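Glyoxalase 3 (Candida albicans, PDB 4LRU) converts methylglyoxal to D-lactate in a single glutathione-independent step and so detoxifies the methylglyoxal made by the cell's own metabolism. Local coordinates at residues A[49-54]-A[118-123]; A[7-12]-A[102-107]; A[22-27]-A[57-62]. All blocks are in the same frame, centred on the assembly; numbering follows the deposited sequence. Where two conformers were deposited one is given.

Contact 1 (A[49-54]-A[118-123]); sequences ASETGT and AKDLQK
The carboxylate of E51 reaches the start of helix 119-130 and takes two backbone N-H groups there. OE1 of E51 accepts from N of L121 at 3.0 Å, with an N-H...O angle of 163°. OE2 of E51 accepts from N of D120 at 2.9 Å. Both oxygens use their syn lone pairs, so the two bonds fix the rotation of the carboxylate. CG of E51 is anti to the backbone N (chi1 -165°), and the chain bends at chi2 to bring CD over A118. The partial positive charge of the helix start probably steadies the negative group.

A118 holds the N-cap position. E51 thus binds N-H groups of the first turn from just past the end of strand 45-50, and ties that strand of the DJ-1-type sheet to a helix packed on the sheet.

OE2 of E51 and OD2 of D120 are 3.3 Å apart, and the two carboxylate planes differ by 22°. This like-charge pair may be eased by the helix start and by a water. The water donates to OD2 of D120 and to the backbone O of E51.

Packing completes the contact. CB of A118 lies 3.6 Å from CD of E51. L121 slides past E51 in the opposite direction, and its CD2 makes an apolar contact with CB of A49 at 4.2 Å. L121 also packs on L8 and A10 of strand 6-10.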
ATOM      1  N   ALA A  49      -4.056  -9.877  -0.453  1.00 19.49           N
ATOM      2  CA  ALA A  49      -5.374  -9.775  -1.089  1.00 19.32           C
ATOM      3  C   ALA A  49      -5.359  -8.676  -2.133  1.00 18.75           C
ATOM      4  O   ALA A  49      -4.677  -7.654  -1.969  1.00 19.24           O
ATOM      5  CB  ALA A  49      -6.447  -9.479  -0.060  1.00 21.03           C
ATOM      6  N   SER A  50      -6.149  -8.864  -3.187  1.00 18.11           N
ATOM      7  CA  SER A  50      -6.536  -7.755  -4.045  1.00 18.06           C
ATOM      8  C   SER A  50      -8.052  -7.745  -4.196  1.00 16.92           C
ATOM      9  O   SER A  50      -8.745  -8.677  -3.779  1.00 19.61           O
ATOM     10  CB  SER A  50      -5.877  -7.866  -5.420  1.00 20.61           C
ATOM     11  OG  SER A  50      -6.472  -8.893  -6.192  1.00 19.21           O
ATOM     12  N   GLU A  51      -8.585  -6.699  -4.817  1.00 18.91           N
ATOM     13  CA  GLU A  51     -10.034  -6.569  -4.891  1.00 19.65           C
ATOM     14  C   GLU A  51     -10.681  -7.643  -5.786  1.00 20.09           C
ATOM     15  O   GLU A  51     -11.863  -7.984  -5.626  1.00 21.75           O
ATOM     16  CB  GLU A  51     -10.405  -5.154  -5.347  1.00 19.75           C
ATOM     17  CG  GLU A  51     -11.871  -4.786  -5.129  1.00 18.20           C
ATOM     18  CD  GLU A  51     -12.284  -4.663  -3.665  1.00 22.03           C
ATOM     19  OE1 GLU A  51     -11.409  -4.711  -2.771  1.00 20.58           O
ATOM     20  OE2 GLU A  51     -13.496  -4.549  -3.401  1.00 22.02           O
ATOM     21  N   THR A  52      -9.899  -8.220  -6.691  1.00 19.67           N
ATOM     22  CA  THR A  52     -10.394  -9.246  -7.595  1.00 19.95           C
ATOM     23  C   THR A  52      -9.806 -10.639  -7.338  1.00 20.38           C
ATOM     24  O   THR A  52     -10.247 -11.622  -7.940  1.00 22.32           O
ATOM     25  CB  THR A  52     -10.037  -8.890  -9.031  1.00 21.68           C
ATOM     26  OG1 THR A  52      -8.608  -8.767  -9.115  1.00 20.97           O
ATOM     27  CG2 THR A  52     -10.688  -7.576  -9.418  1.00 22.01           C
ATOM     28  N   GLY A  53      -8.770 -10.711  -6.502  1.00 19.59           N
ATOM     29  CA  GLY A  53      -7.956 -11.913  -6.411  1.00 20.07           C
ATOM     30  C   GLY A  53      -6.907 -12.080  -7.494  1.00 20.63           C
ATOM     31  O   GLY A  53      -6.234 -13.122  -7.565  1.00 22.26           O
ATOM     32  N   THR A  54      -6.797 -11.099  -8.392  1.00 19.11           N
ATOM     33  CA  THR A  54      -5.816 -11.134  -9.464  1.00 20.00           C
ATOM     34  C   THR A  54      -4.902  -9.923  -9.341  1.00 18.56           C
ATOM     35  O   THR A  54      -5.242  -8.940  -8.690  1.00 18.78           O
ATOM     36  CB  THR A  54      -6.483 -11.137 -10.857  1.00 21.72           C
ATOM     37  OG1 THR A  54      -7.184  -9.895 -11.057  1.00 20.80           O
ATOM     38  CG2 THR A  54      -7.432 -12.312 -11.005  1.00 23.62           C
ATOM     39  N   ALA A 118     -12.282   0.230  -4.185  1.00 18.37           N
ATOM     40  CA  ALA A 118     -12.089  -1.145  -3.734  1.00 19.43           C
ATOM     41  C   ALA A 118     -12.789  -1.342  -2.403  1.00 19.26           C
ATOM     42  O   ALA A 118     -12.149  -1.459  -1.349  1.00 20.15           O
ATOM     43  CB  ALA A 118     -10.611  -1.476  -3.638  1.00 19.73           C
ATOM     44  N   LYS A 119     -14.118  -1.450  -2.458  1.00 20.34           N
ATOM     45  CA  LYS A 119     -14.920  -1.332  -1.255  1.00 21.78           C
ATOM     46  C   LYS A 119     -14.668  -2.471  -0.273  1.00 21.59           C
ATOM     47  O   LYS A 119     -14.737  -2.258   0.918  1.00 20.68           O
ATOM     48  CB  LYS A 119     -16.398  -1.193  -1.605  1.00 28.14           C
ATOM     49  CG  LYS A 119     -16.674   0.140  -2.297  1.00 29.32           C
ATOM     50  CD  LYS A 119     -18.146   0.445  -2.458  1.00 32.17           C
ATOM     51  CE  LYS A 119     -18.316   1.751  -3.218  1.00 33.90           C
ATOM     52  NZ  LYS A 119     -17.758   2.918  -2.469  1.00 34.17           N
ATOM     53  N   ASP A 120     -14.358  -3.665  -0.768  1.00 19.86           N
ATOM     54  CA  ASP A 120     -14.058  -4.788   0.132  1.00 22.23           C
ATOM     55  C   ASP A 120     -12.734  -4.590   0.891  1.00 20.34           C
ATOM     56  O   ASP A 120     -12.687  -4.739   2.130  1.00 20.07           O
ATOM     57  CB  ASP A 120     -14.035  -6.107  -0.639  1.00 23.52           C
ATOM     58  CG  ASP A 120     -15.411  -6.511  -1.144  1.00 26.18           C
ATOM     59  OD1 ASP A 120     -16.372  -6.445  -0.340  1.00 26.52           O
ATOM     60  OD2 ASP A 120     -15.521  -6.935  -2.323  1.00 27.52           O
ATOM     61  N   LEU A 121     -11.660  -4.257   0.175  1.00 19.36           N
ATOM     62  CA  LEU A 121     -10.405  -3.886   0.843  1.00 17.71           C
ATOM     63  C   LEU A 121     -10.634  -2.725   1.804  1.00 18.71           C
ATOM     64  O   LEU A 121     -10.108  -2.721   2.929  1.00 18.23           O
ATOM     65  CB  LEU A 121      -9.343  -3.485  -0.189  1.00 17.46           C
ATOM     66  CG  LEU A 121      -8.719  -4.649  -0.946  1.00 18.91           C
ATOM     67  CD1 LEU A 121      -7.779  -4.151  -2.017  1.00 18.81           C
ATOM     68  CD2 LEU A 121      -7.980  -5.567   0.023  1.00 20.05           C
ATOM     69  N   GLN A 122     -11.402  -1.730   1.364  1.00 18.40           N
ATOM     70  CA  GLN A 122     -11.673  -0.574   2.211  1.00 19.88           C
ATOM     71  C   GLN A 122     -12.394  -0.972   3.494  1.00 20.33           C
ATOM     72  O   GLN A 122     -12.128  -0.401   4.569  1.00 21.67           O
ATOM     73  CB  GLN A 122     -12.454   0.488   1.441  1.00 21.00           C
ATOM     74  CG  GLN A 122     -11.593   1.248   0.439  1.00 19.64           C
ATOM     75  CD  GLN A 122     -12.372   2.291  -0.321  1.00 21.82           C
ATOM     76  OE1 GLN A 122     -13.546   2.082  -0.640  1.00 22.14           O
ATOM     77  NE2 GLN A 122     -11.752   3.431  -0.587  1.00 20.64           N
ATOM     78  N   LYS A 123     -13.310  -1.934   3.385  0.50 20.46           N
ATOM     79  CA  LYS A 123     -14.051  -2.425   4.539  0.50 21.89           C
ATOM     80  C   LYS A 123     -13.109  -3.139   5.511  0.50 20.64           C
ATOM     81  O   LYS A 123     -13.239  -3.001   6.722  0.50 21.22           O
ATOM     82  CB  LYS A 123     -15.185  -3.363   4.102  0.50 23.01           C
ATOM     83  CG  LYS A 123     -15.988  -3.958   5.252  0.50 25.40           C
ATOM     84  CD  LYS A 123     -16.778  -2.879   5.972  0.50 25.89           C
ATOM     85  CE  LYS A 123     -17.712  -3.447   7.028  0.50 28.22           C
ATOM     86  NZ  LYS A 123     -18.302  -2.380   7.894  0.50 27.33           N
TER
HETATM   87  O   HOH W   1     -13.399  -8.310  -3.397  1.00 25.39           O

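Contact 2 (A[7-12]-A[102-107])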
ATOM      1  N   VAL A   7      -1.968  -9.624   9.202  1.00 20.11           N
ATOM      2  CA  VAL A   7      -1.823  -8.465   8.365  1.00 19.55           C
ATOM      3  C   VAL A   7      -2.563  -8.732   7.058  1.00 19.21           C
ATOM      4  O   VAL A   7      -2.328  -9.756   6.410  1.00 20.59           O
ATOM      5  CB  VAL A   7      -0.333  -8.184   8.059  1.00 20.18           C
ATOM      6  CG1 VAL A   7      -0.199  -7.009   7.120  1.00 19.78           C
ATOM      7  CG2 VAL A   7       0.451  -7.929   9.351  1.00 21.58           C
ATOM      8  N   LEU A   8      -3.448  -7.814   6.691  1.00 19.72           N
ATOM      9  CA  LEU A   8      -3.979  -7.773   5.336  1.00 18.10           C
ATOM     10  C   LEU A   8      -3.040  -6.925   4.508  1.00 15.81           C
ATOM     11  O   LEU A   8      -2.991  -5.690   4.644  1.00 18.66           O
ATOM     12  CB  LEU A   8      -5.398  -7.207   5.329  1.00 19.33           C
ATOM     13  CG  LEU A   8      -6.189  -7.389   4.033  1.00 19.84           C
ATOM     14  CD1 LEU A   8      -5.581  -6.642   2.861  1.00 20.48           C
ATOM     15  CD2 LEU A   8      -6.393  -8.870   3.721  1.00 21.18           C
ATOM     16  N   LEU A   9      -2.257  -7.597   3.677  1.00 17.53           N
ATOM     17  CA  LEU A   9      -1.362  -6.922   2.757  1.00 16.83           C
ATOM     18  C   LEU A   9      -2.075  -6.798   1.408  1.00 17.61           C
ATOM     19  O   LEU A   9      -2.200  -7.775   0.671  1.00 18.98           O
ATOM     20  CB  LEU A   9      -0.045  -7.706   2.636  1.00 18.45           C
ATOM     21  CG  LEU A   9       1.033  -7.125   1.719  1.00 22.01           C
ATOM     22  CD1 LEU A   9       1.310  -5.669   2.001  1.00 23.79           C
ATOM     23  CD2 LEU A   9       2.332  -7.927   1.809  1.00 22.73           C
ATOM     24  N   ALA A  10      -2.591  -5.598   1.137  1.00 17.02           N
ATOM     25  CA  ALA A  10      -3.370  -5.328  -0.072  1.00 18.50           C
ATOM     26  C   ALA A  10      -2.431  -5.077  -1.257  1.00 18.39           C
ATOM     27  O   ALA A  10      -1.401  -4.404  -1.126  1.00 17.38           O
ATOM     28  CB  ALA A  10      -4.270  -4.117   0.148  1.00 18.26           C
ATOM     29  N   LEU A  11      -2.799  -5.644  -2.403  1.00 17.58           N
ATOM     30  CA  LEU A  11      -2.161  -5.396  -3.679  1.00 16.61           C
ATOM     31  C   LEU A  11      -3.183  -4.797  -4.630  1.00 16.64           C
ATOM     32  O   LEU A  11      -4.358  -5.184  -4.591  1.00 17.39           O
ATOM     33  CB  LEU A  11      -1.666  -6.711  -4.280  1.00 16.02           C
ATOM     34  CG  LEU A  11      -0.301  -7.229  -3.796  1.00 18.36           C
ATOM     35  CD1 LEU A  11      -0.292  -7.512  -2.307  1.00 18.20           C
ATOM     36  CD2 LEU A  11       0.103  -8.467  -4.569  1.00 19.19           C
ATOM     37  N   THR A  12      -2.741  -3.919  -5.522  1.00 15.80           N
ATOM     38  CA  THR A  12      -3.603  -3.507  -6.624  1.00 17.21           C
ATOM     39  C   THR A  12      -3.914  -4.658  -7.584  1.00 17.36           C
ATOM     40  O   THR A  12      -3.074  -5.519  -7.850  1.00 18.25           O
ATOM     41  CB  THR A  12      -3.020  -2.351  -7.457  1.00 17.59           C
ATOM     42  OG1 THR A  12      -3.968  -1.970  -8.466  1.00 18.55           O
ATOM     43  CG2 THR A  12      -1.711  -2.742  -8.128  1.00 19.03           C
ATOM     44  N   ILE A 102      -3.972  -5.480  11.185  1.00 19.09           N
ATOM     45  CA  ILE A 102      -3.230  -4.445  10.468  1.00 17.52           C
ATOM     46  C   ILE A 102      -3.676  -4.501   9.006  1.00 18.93           C
ATOM     47  O   ILE A 102      -3.896  -5.596   8.456  1.00 19.64           O
ATOM     48  CB  ILE A 102      -1.710  -4.737  10.547  1.00 19.20           C
ATOM     49  CG1 ILE A 102      -1.231  -4.565  11.987  1.00 19.43           C
ATOM     50  CG2 ILE A 102      -0.914  -3.865   9.588  1.00 19.44           C
ATOM     51  CD1 ILE A 102       0.152  -5.101  12.255  1.00 20.22           C
ATOM     52  N   PHE A 103      -3.833  -3.328   8.395  1.00 16.84           N
ATOM     53  CA  PHE A 103      -4.041  -3.224   6.968  1.00 17.60           C
ATOM     54  C   PHE A 103      -2.840  -2.491   6.406  1.00 17.91           C
ATOM     55  O   PHE A 103      -2.494  -1.412   6.879  1.00 17.98           O
ATOM     56  CB  PHE A 103      -5.319  -2.445   6.659  1.00 18.46           C
ATOM     57  CG  PHE A 103      -5.614  -2.317   5.185  1.00 18.16           C
ATOM     58  CD1 PHE A 103      -4.991  -1.349   4.420  1.00 17.65           C
ATOM     59  CD2 PHE A 103      -6.526  -3.175   4.569  1.00 18.71           C
ATOM     60  CE1 PHE A 103      -5.288  -1.211   3.079  1.00 18.82           C
ATOM     61  CE2 PHE A 103      -6.810  -3.055   3.219  1.00 19.26           C
ATOM     62  CZ  PHE A 103      -6.193  -2.080   2.473  1.00 18.90           C
ATOM     63  N   PHE A 104      -2.191  -3.084   5.413  1.00 16.66           N
ATOM     64  CA  PHE A 104      -1.062  -2.425   4.735  1.00 16.16           C
ATOM     65  C   PHE A 104      -1.281  -2.390   3.224  1.00 16.76           C
ATOM     66  O   PHE A 104      -1.339  -3.434   2.575  1.00 17.51           O
ATOM     67  CB  PHE A 104       0.244  -3.149   5.061  1.00 17.87           C
ATOM     68  CG  PHE A 104       1.467  -2.428   4.588  1.00 16.56           C
ATOM     69  CD1 PHE A 104       1.785  -2.377   3.239  1.00 16.89           C
ATOM     70  CD2 PHE A 104       2.311  -1.766   5.500  1.00 18.67           C
ATOM     71  CE1 PHE A 104       2.908  -1.698   2.800  1.00 18.57           C
ATOM     72  CE2 PHE A 104       3.424  -1.090   5.048  1.00 17.92           C
ATOM     73  CZ  PHE A 104       3.731  -1.063   3.704  1.00 20.14           C
ATOM     74  N   GLY A 105      -1.422  -1.191   2.676  1.00 16.18           N
ATOM     75  CA  GLY A 105      -1.582  -1.013   1.238  1.00 17.41           C
ATOM     76  C   GLY A 105      -0.265  -0.905   0.502  1.00 17.47           C
ATOM     77  O   GLY A 105       0.387   0.142   0.531  1.00 17.25           O
ATOM     78  N   SER A 106       0.165  -1.994  -0.129  1.00 15.86           N
ATOM     79  CA  SER A 106       1.246  -1.909  -1.101  1.00 16.05           C
ATOM     80  C   SER A 106       0.735  -1.142  -2.295  1.00 17.57           C
ATOM     81  O   SER A 106      -0.468  -0.960  -2.437  1.00 18.59           O
ATOM     82  CB  SER A 106       1.753  -3.286  -1.537  1.00 17.23           C
ATOM     83  OG  SER A 106       0.855  -3.971  -2.419  1.00 18.74           O
ATOM     84  N   ALA A 107       1.624  -0.719  -3.171  1.00 17.19           N
ATOM     85  CA  ALA A 107       1.149   0.055  -4.298  1.00 16.41           C
ATOM     86  C   ALA A 107       1.891  -0.236  -5.590  1.00 17.84           C
ATOM     87  O   ALA A 107       1.988  -1.396  -6.004  1.00 18.12           O
ATOM     88  CB  ALA A 107       1.112   1.533  -3.950  1.00 18.31           C
TER
HETATM   89  O   HOH W   2       0.004  -3.150  -4.987  1.00 16.92           O
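V7 meets I102 across two parallel strands, CG2 of V7 lying 4.0 Å from CB of I102. L8 bonds through both its N-H and its C=O: its N donates to O of I102, and its O accepts from N of F104 at 2.8 Å. The L8 side chain lies beside that of F103. CG of both is anti to the backbone N (chi1 -167° and -179°), which sends them off alike, and CD1 of L8 is 3.8 Å from CE2 of F103. L9 pairs likewise with F104 on the V7 face, CD1 of L9 being 3.5 Å from CD1 of F104. At A10 the N donates to O of F104, and CB is 3.6 Å from CZ of F103. O of A10 accepts twice from S106, from N and from OG, the latter at 2.6 Å in the carbonyl plane. A water bridges N of T12, OG of S106 and O of A107. The A107 side chain is about 4 Å from those of C139 and H140, the inferred active-site residues. This is the parallel core of the DJ-1 alpha/beta sheet, between strands 45-50 and 134-138. Helix 29-42 covers the V7 and L9 face, helix 119-130 the L8 and A10 face.

Contact 3 (A[22-27]-A[57-62])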
ATOM      1  N   GLY A  22       5.238   2.130 -23.037  1.00 37.58           N
ATOM      2  CA  GLY A  22       4.366   1.014 -23.379  1.00 34.53           C
ATOM      3  C   GLY A  22       4.337  -0.079 -22.327  1.00 32.69           C
ATOM      4  O   GLY A  22       3.635  -1.073 -22.487  1.00 33.80           O
ATOM      5  N   LYS A  23       5.098   0.097 -21.250  1.00 32.36           N
ATOM      6  CA  LYS A  23       5.156  -0.912 -20.193  1.00 30.59           C
ATOM      7  C   LYS A  23       3.916  -0.849 -19.307  1.00 28.74           C
ATOM      8  O   LYS A  23       3.245   0.185 -19.223  1.00 27.29           O
ATOM      9  CB  LYS A  23       6.390  -0.710 -19.306  1.00 33.36           C
ATOM     10  CG  LYS A  23       7.721  -0.873 -20.006  1.00 37.91           C
ATOM     11  CD  LYS A  23       7.866  -2.233 -20.653  1.00 38.78           C
ATOM     12  CE  LYS A  23       9.223  -2.363 -21.327  1.00 43.89           C
ATOM     13  NZ  LYS A  23       9.485  -3.771 -21.724  1.00 49.05           N
ATOM     14  N   LYS A  24       3.655  -1.940 -18.590  1.00 24.54           N
ATOM     15  CA  LYS A  24       2.506  -2.013 -17.693  1.00 24.11           C
ATOM     16  C   LYS A  24       2.796  -1.506 -16.289  1.00 23.97           C
ATOM     17  O   LYS A  24       3.909  -1.667 -15.777  1.00 23.31           O
ATOM     18  CB  LYS A  24       2.015  -3.448 -17.603  1.00 24.17           C
ATOM     19  CG  LYS A  24       1.541  -3.997 -18.929  1.00 24.40           C
ATOM     20  CD  LYS A  24       0.844  -5.339 -18.740  1.00 26.01           C
ATOM     21  CE  LYS A  24       0.295  -5.876 -20.046  1.00 28.95           C
ATOM     22  NZ  LYS A  24      -0.449  -7.137 -19.791  1.00 31.32           N
ATOM     23  N   THR A  25       1.784  -0.920 -15.648  1.00 21.02           N
ATOM     24  CA  THR A  25       1.790  -0.812 -14.205  1.00 20.14           C
ATOM     25  C   THR A  25       1.064  -1.986 -13.567  1.00 21.60           C
ATOM     26  O   THR A  25       0.531  -2.871 -14.264  1.00 19.48           O
ATOM     27  CB  THR A  25       1.218   0.536 -13.710  1.00 19.15           C
ATOM     28  OG1 THR A  25       1.567   0.726 -12.327  1.00 20.27           O
ATOM     29  CG2 THR A  25      -0.289   0.593 -13.845  1.00 20.48           C
ATOM     30  N   GLY A  26       1.060  -1.976 -12.243  1.00 19.27           N
ATOM     31  CA  GLY A  26       0.597  -3.078 -11.415  1.00 19.86           C
ATOM     32  C   GLY A  26       1.242  -2.937 -10.061  1.00 18.39           C
ATOM     33  O   GLY A  26       1.457  -1.819  -9.598  1.00 18.93           O
ATOM     34  N   VAL A  27       1.543  -4.060  -9.424  1.00 18.31           N
ATOM     35  CA  VAL A  27       2.110  -4.078  -8.071  1.00 16.36           C
ATOM     36  C   VAL A  27       3.614  -3.810  -8.154  1.00 16.83           C
ATOM     37  O   VAL A  27       4.322  -4.469  -8.900  1.00 18.39           O
ATOM     38  CB  VAL A  27       1.864  -5.443  -7.418  1.00 19.61           C
ATOM     39  CG1 VAL A  27       2.525  -5.525  -6.036  1.00 19.54           C
ATOM     40  CG2 VAL A  27       0.368  -5.721  -7.338  1.00 18.73           C
ATOM     41  N   TRP A  57       2.592  -7.603 -11.966  1.00 21.11           N
ATOM     42  CA  TRP A  57       3.672  -6.746 -11.501  1.00 20.19           C
ATOM     43  C   TRP A  57       3.767  -5.494 -12.351  1.00 19.51           C
ATOM     44  O   TRP A  57       3.564  -5.535 -13.563  1.00 21.68           O
ATOM     45  CB  TRP A  57       5.019  -7.480 -11.550  1.00 21.21           C
ATOM     46  CG  TRP A  57       5.079  -8.733 -10.751  1.00 22.57           C
ATOM     47  CD1 TRP A  57       5.334  -9.980 -11.220  1.00 24.49           C
ATOM     48  CD2 TRP A  57       4.901  -8.864  -9.337  1.00 21.44           C
ATOM     49  NE1 TRP A  57       5.315 -10.892 -10.190  1.00 25.13           N
ATOM     50  CE2 TRP A  57       5.042 -10.232  -9.024  1.00 23.55           C
ATOM     51  CE3 TRP A  57       4.605  -7.965  -8.309  1.00 20.52           C
ATOM     52  CZ2 TRP A  57       4.931 -10.715  -7.719  1.00 22.62           C
ATOM     53  CZ3 TRP A  57       4.495  -8.449  -7.015  1.00 21.36           C
ATOM     54  CH2 TRP A  57       4.663  -9.813  -6.733  1.00 21.96           C
ATOM     55  N   ASP A  58       4.136  -4.391 -11.715  1.00 19.96           N
ATOM     56  CA  ASP A  58       4.544  -3.197 -12.447  1.00 19.01           C
ATOM     57  C   ASP A  58       5.874  -3.494 -13.153  1.00 21.97           C
ATOM     58  O   ASP A  58       6.831  -3.906 -12.511  1.00 21.17           O
ATOM     59  CB  ASP A  58       4.669  -2.006 -11.499  1.00 21.20           C
ATOM     60  CG  ASP A  58       5.038  -0.721 -12.219  1.00 21.32           C
ATOM     61  OD1 ASP A  58       6.117  -0.691 -12.837  1.00 22.15           O
ATOM     62  OD2 ASP A  58       4.267   0.273 -12.120  1.00 22.39           O
ATOM     63  N   ASP A  59       5.923  -3.352 -14.473  1.00 20.35           N
ATOM     64  CA  ASP A  59       7.102  -3.767 -15.256  1.00 21.73           C
ATOM     65  C   ASP A  59       8.356  -2.977 -14.841  1.00 21.91           C
ATOM     66  O   ASP A  59       9.483  -3.478 -14.926  1.00 22.94           O
ATOM     67  CB  ASP A  59       6.873  -3.558 -16.767  1.00 25.99           C
ATOM     68  CG  ASP A  59       5.887  -4.555 -17.383  1.00 27.70           C
ATOM     69  OD1 ASP A  59       5.706  -5.668 -16.844  1.00 30.96           O
ATOM     70  OD2 ASP A  59       5.310  -4.224 -18.448  1.00 28.91           O
ATOM     71  N   HIS A  60       8.167  -1.738 -14.410  1.00 23.43           N
ATOM     72  CA  HIS A  60       9.301  -0.918 -13.992  1.00 23.54           C
ATOM     73  C   HIS A  60       9.905  -1.397 -12.661  1.00 23.22           C
ATOM     74  O   HIS A  60      11.071  -1.099 -12.365  1.00 25.34           O
ATOM     75  CB  HIS A  60       8.904   0.558 -13.936  1.00 24.89           C
ATOM     76  CG  HIS A  60       8.764   1.183 -15.292  1.00 27.12           C
ATOM     77  ND1 HIS A  60       8.349   2.485 -15.475  1.00 33.47           N
ATOM     78  CD2 HIS A  60       8.898   0.654 -16.525  1.00 29.64           C
ATOM     79  CE1 HIS A  60       8.295   2.746 -16.768  1.00 30.72           C
ATOM     80  NE2 HIS A  60       8.625   1.652 -17.428  1.00 34.35           N
ATOM     81  N   SER A  61       9.156  -2.203 -11.915  1.00 20.30           N
ATOM     82  CA  SER A  61       9.577  -2.632 -10.571  1.00 20.63           C
ATOM     83  C   SER A  61      10.362  -3.948 -10.558  1.00 21.27           C
ATOM     84  O   SER A  61      10.918  -4.327  -9.524  1.00 22.29           O
ATOM     85  CB  SER A  61       8.379  -2.737  -9.644  1.00 19.08           C
ATOM     86  OG  SER A  61       7.621  -3.904  -9.898  1.00 19.56           O
ATOM     87  N   VAL A  62      10.398  -4.652 -11.684  1.00 23.79           N
ATOM     88  CA  VAL A  62      11.102  -5.942 -11.768  1.00 23.61           C
ATOM     89  C   VAL A  62      12.533  -5.844 -12.326  1.00 25.77           C
ATOM     90  O   VAL A  62      13.254  -6.845 -12.408  1.00 27.27           O
ATOM     91  CB  VAL A  62      10.273  -6.981 -12.555  1.00 24.33           C
ATOM     92  CG1 VAL A  62       8.866  -7.071 -11.979  1.00 26.12           C
ATOM     93  CG2 VAL A  62      10.226  -6.635 -14.038  1.00 25.52           C
TER
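K24 and D59 join the two loops by a pair of hydrogen bonds. N of K24 donates to OD2 of D59 at 2.8 Å, from above the carboxylate plane. N of D59 donates back to O of K24 at 2.9 Å. T25 adds a side-chain bond, OG1 to OD2 of D58 at 2.7 Å, on the anti side and tilted out of the carboxylate plane. CG of D58 is anti to its backbone N (chi1 -178°), which puts CG near T25. N of D58 donates to O of V27 at 2.8 Å from above the carbonyl plane.

CG1 of V27 touches CZ3 of W57 at 3.7 Å, and O of V27 sits at the edge of the indole, in its plane. The K23 side chain crosses H60 at about a right angle, with CG of K23 3.7 Å from NE2 of H60. N of G26 is buried by the contact and has no partner in the model.

Further bonds hold the first shell in place. O of D58 accepts from both N and OG of S61. OD2 of D58 also bonds to the hydroxyl of Y19. NE2 of H60 bonds to D21, and its ring stacks on Y19.

D58 OD1 and H60 N form an Asx turn where residues 59-61 take helical backbone angles without the regular helix bonds. It shapes the 57-62 loop, which the bonds to K24, T25 and V27 hold to the 22-27 loop. The T25 side chain is about 7 Å from that of H140, an inferred active-site residue.

How the contacts relate
Contacts 1 and 2 lie about 10 Å apart between centres and share the central sheet. Strands 45-50 and 6-10 are neighbours in it, and A49 probably hydrogen-bonds to L9 and L11. Contact 3 lies about 20 Å from contact 1 and about 18 Å from contact 2, centre to centre, in the loops that follow these strands. V27 and G26 still pack on T12, which links it to contact 2. Along the chain, contact 3 is nested within the loop closed by contact 2, while contact 1 crosses both. Together they join the sheet, helix 119-130 and loops near the inferred active site, in one DJ-1-family chain that works as a monomer.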